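Local coordinates for LINE-1 retrotransposable element ORF1 protein (Homo sapiens, PDB 2W7A) that binds single-stranded nucleic acid and chaperones its own transcript, a role essential for retrotransposition of LINE-1 elements in the genome, at residues Val11-Val16 against Ile48-Gln53. Numbering follows the deposited sequence. Where two conformers were deposited one is given.
Sequences VPESDV and IQRTPQ
The R50 guanidinium carries the E13 carboxylate over one face and meets the backbone oxygens of V11 and P12 at its edge. Within this noncanonical RRM domain the contact ties the outermost strand 45-51 to the loop between strand 5-9 and helix 19-33, the first beta-alpha link of the fold. Carboxylate and guanidinium are stacked with their planes 18° apart. E13 OE1 lies 3.7 Å from R50 NE, a long salt bridge by charge alone, since no N-H points at this oxygen; the other carboxylate oxygen, OE2, is bridged to R63. A bend at chi2 (-91°) followed by extended torsions takes the R50 chain past E13 to the loop backbone. There R50 NH1 donates to V11 O over 2.9 Å, nearly straight at 165° and in the guanidinium plane, and NH1 also bonds to R63 O. V11 CG1 packs 3.6 Å from R50 NH2. With R50 replaced by an alanine, the V11 and P12 carbonyls would probably be left without these donors and the loop less firmly tied to the strand. E17 OE1 forms a salt bridge with NH2, which gives the buried R50 a second carboxylate partner beside E13. R50 NH2 reaches P12 O at 2.9 Å along a more bent path, approaching from above the carbonyl plane instead of along a lone pair.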
ATOM      1  N   VAL A  11      -6.132   3.385  -4.722  1.00 10.69           N
ATOM      2  CA  VAL A  11      -5.123   4.081  -5.479  1.00 11.58           C
ATOM      3  C   VAL A  11      -5.562   4.063  -6.941  1.00 10.52           C
ATOM      4  O   VAL A  11      -5.779   3.007  -7.501  1.00 10.45           O
ATOM      5  CB  VAL A  11      -3.749   3.434  -5.324  1.00 11.14           C
ATOM      6  CG1 VAL A  11      -2.705   4.156  -6.173  1.00 13.48           C
ATOM      7  CG2 VAL A  11      -3.351   3.362  -3.830  1.00 14.95           C
ATOM      8  N   PRO A  12      -5.721   5.233  -7.571  1.00 10.99           N
ATOM      9  CA  PRO A  12      -6.229   5.233  -8.935  1.00 11.23           C
ATOM     10  C   PRO A  12      -5.318   4.445  -9.891  1.00 11.82           C
ATOM     11  O   PRO A  12      -4.098   4.443  -9.699  1.00 12.19           O
ATOM     12  CB  PRO A  12      -6.214   6.708  -9.345  1.00 12.90           C
ATOM     13  CG  PRO A  12      -6.192   7.443  -8.050  1.00 16.47           C
ATOM     14  CD  PRO A  12      -5.613   6.603  -7.005  1.00 14.44           C
ATOM     15  N   GLU A  13      -5.926   3.778 -10.840  1.00 10.20           N
ATOM     16  CA  GLU A  13      -5.165   3.091 -11.884  1.00 10.37           C
ATOM     17  C   GLU A  13      -4.566   4.098 -12.851  1.00 11.24           C
ATOM     18  O   GLU A  13      -5.076   5.215 -13.024  1.00 14.37           O
ATOM     19  CB  GLU A  13      -6.119   2.144 -12.634  1.00 10.52           C
ATOM     20  CG  GLU A  13      -6.701   1.017 -11.775  1.00 12.77           C
ATOM     21  CD  GLU A  13      -5.890  -0.251 -11.704  1.00 10.10           C
ATOM     22  OE1 GLU A  13      -4.746  -0.287 -12.218  1.00 11.24           O
ATOM     23  OE2 GLU A  13      -6.444  -1.268 -11.202  1.00  9.51           O
ATOM     24  N   SER A  14      -3.493   3.687 -13.522  1.00 12.25           N
ATOM     25  CA  SER A  14      -2.852   4.527 -14.488  1.00 13.35           C
ATOM     26  C   SER A  14      -2.249   3.709 -15.568  1.00 16.39           C
ATOM     27  O   SER A  14      -1.629   2.681 -15.299  1.00 16.60           O
ATOM     28  CB  SER A  14      -1.755   5.301 -13.786  1.00 16.38           C
ATOM     29  OG  SER A  14      -0.902   5.964 -14.699  1.00 18.31           O
ATOM     30  N   ASP A  15      -2.428   4.157 -16.804  1.00 16.50           N
ATOM     31  CA  ASP A  15      -1.848   3.464 -17.962  1.00 15.74           C
ATOM     32  C   ASP A  15      -0.329   3.538 -18.013  1.00 15.28           C
ATOM     33  O   ASP A  15       0.301   2.857 -18.843  1.00 17.89           O
ATOM     34  CB  ASP A  15      -2.436   4.000 -19.280  1.00 14.94           C
ATOM     35  CG  ASP A  15      -3.920   3.709 -19.470  1.00 20.22           C
ATOM     36  OD1 ASP A  15      -4.420   2.733 -18.924  1.00 20.22           O
ATOM     37  OD2 ASP A  15      -4.581   4.488 -20.204  1.00 26.25           O
ATOM     38  N   VAL A  16       0.276   4.383 -17.198  1.00 14.79           N
ATOM     39  CA  VAL A  16       1.718   4.551 -17.205  1.00 13.50           C
ATOM     40  C   VAL A  16       2.359   4.080 -15.904  1.00 14.12           C
ATOM     41  O   VAL A  16       3.556   4.270 -15.686  1.00 15.75           O
ATOM     42  CB  VAL A  16       2.148   6.011 -17.598  1.00 14.90           C
ATOM     43  CG1 VAL A  16       1.540   6.379 -18.963  1.00 15.40           C
ATOM     44  CG2 VAL A  16       1.739   7.027 -16.500  1.00 18.09           C
ATOM     45  N   ILE A  48       5.392  -5.499  -4.513  1.00 15.18           N
ATOM     46  CA  ILE A  48       4.259  -4.553  -4.603  0.60 11.31           C
ATOM     47  C   ILE A  48       3.594  -4.808  -5.958  1.00 12.78           C
ATOM     48  O   ILE A  48       4.231  -4.576  -6.973  1.00 16.11           O
ATOM     49  CB  ILE A  48       4.656  -3.019  -4.626  0.60 15.44           C
ATOM     50  CG1 ILE A  48       5.480  -2.577  -3.429  0.60 12.44           C
ATOM     51  CG2 ILE A  48       3.393  -2.133  -4.682  0.60 14.74           C
ATOM     52  CD1 ILE A  48       6.062  -1.212  -3.588  0.60 12.07           C
ATOM     53  N   GLN A  49       2.315  -5.212  -5.995  1.00 12.50           N
ATOM     54  CA  GLN A  49       1.658  -5.418  -7.271  1.00 11.83           C
ATOM     55  C   GLN A  49       0.149  -5.246  -7.188  1.00 10.47           C
ATOM     56  O   GLN A  49      -0.480  -5.552  -6.173  1.00 10.79           O
ATOM     57  CB  GLN A  49       1.925  -6.826  -7.843  1.00 16.66           C
ATOM     58  CG  GLN A  49       1.403  -7.938  -7.042  1.00 19.66           C
ATOM     59  CD  GLN A  49       2.154  -9.240  -7.297  1.00 36.99           C
ATOM     60  OE1 GLN A  49       2.217  -9.697  -8.421  1.00 40.97           O
ATOM     61  NE2 GLN A  49       2.719  -9.834  -6.245  1.00 43.63           N
ATOM     62  N   ARG A  50      -0.414  -4.811  -8.302  1.00 10.82           N
ATOM     63  CA  ARG A  50      -1.867  -4.851  -8.440  1.00  8.48           C
ATOM     64  C   ARG A  50      -2.345  -6.278  -8.489  1.00 10.66           C
ATOM     65  O   ARG A  50      -1.622  -7.154  -9.005  1.00 13.43           O
ATOM     66  CB  ARG A  50      -2.318  -4.139  -9.685  1.00  9.95           C
ATOM     67  CG  ARG A  50      -1.993  -2.671  -9.714  1.00  8.96           C
ATOM     68  CD  ARG A  50      -3.091  -1.798  -9.136  1.00  9.15           C
ATOM     69  NE  ARG A  50      -2.691  -0.407  -9.194  1.00  9.08           N
ATOM     70  CZ  ARG A  50      -3.417   0.624  -8.795  1.00  9.63           C
ATOM     71  NH1 ARG A  50      -4.615   0.439  -8.285  1.00 10.10           N
ATOM     72  NH2 ARG A  50      -2.944   1.857  -8.970  1.00 10.39           N
ATOM     73  N   THR A  51      -3.556  -6.516  -7.975  1.00 10.17           N
ATOM     74  CA  THR A  51      -4.169  -7.836  -8.052  1.00 12.50           C
ATOM     75  C   THR A  51      -5.599  -7.714  -8.570  1.00 11.99           C
ATOM     76  O   THR A  51      -6.294  -6.830  -8.153  1.00 12.55           O
ATOM     77  CB  THR A  51      -4.121  -8.571  -6.682  1.00 14.66           C
ATOM     78  OG1 THR A  51      -4.582  -9.940  -6.852  1.00 19.56           O
ATOM     79  CG2 THR A  51      -4.946  -7.882  -5.640  1.00 15.06           C
ATOM     80  N   PRO A  52      -6.028  -8.591  -9.501  1.00 13.23           N
ATOM     81  CA  PRO A  52      -5.207  -9.516 -10.229  1.00 13.38           C
ATOM     82  C   PRO A  52      -4.287  -8.824 -11.235  1.00 13.27           C
ATOM     83  O   PRO A  52      -4.311  -7.596 -11.435  1.00 14.22           O
ATOM     84  CB  PRO A  52      -6.228 -10.409 -10.969  1.00 16.37           C
ATOM     85  CG  PRO A  52      -7.361  -9.553 -11.173  1.00 17.63           C
ATOM     86  CD  PRO A  52      -7.398  -8.567 -10.019  1.00 14.82           C
ATOM     87  N   GLN A  53      -3.497  -9.610 -11.946  1.00 13.85           N
ATOM     88  CA  GLN A  53      -2.525  -9.076 -12.868  1.00 16.35           C
ATOM     89  C   GLN A  53      -3.150  -8.433 -14.083  1.00 17.02           C
ATOM     90  O   GLN A  53      -2.540  -7.591 -14.710  1.00 22.86           O
ATOM     91  CB  GLN A  53      -1.541 -10.211 -13.264  1.00 26.23           C
ATOM     92  CG  GLN A  53      -0.546  -9.845 -14.348  1.00 36.73           C
ATOM     93  CD  GLN A  53       0.052 -11.067 -14.984  1.00 41.73           C
ATOM     94  OE1 GLN A  53      -0.010 -11.233 -16.213  1.00 39.78           O
ATOM     95  NE2 GLN A  53       0.584 -11.967 -14.150  1.00 45.21           N
TER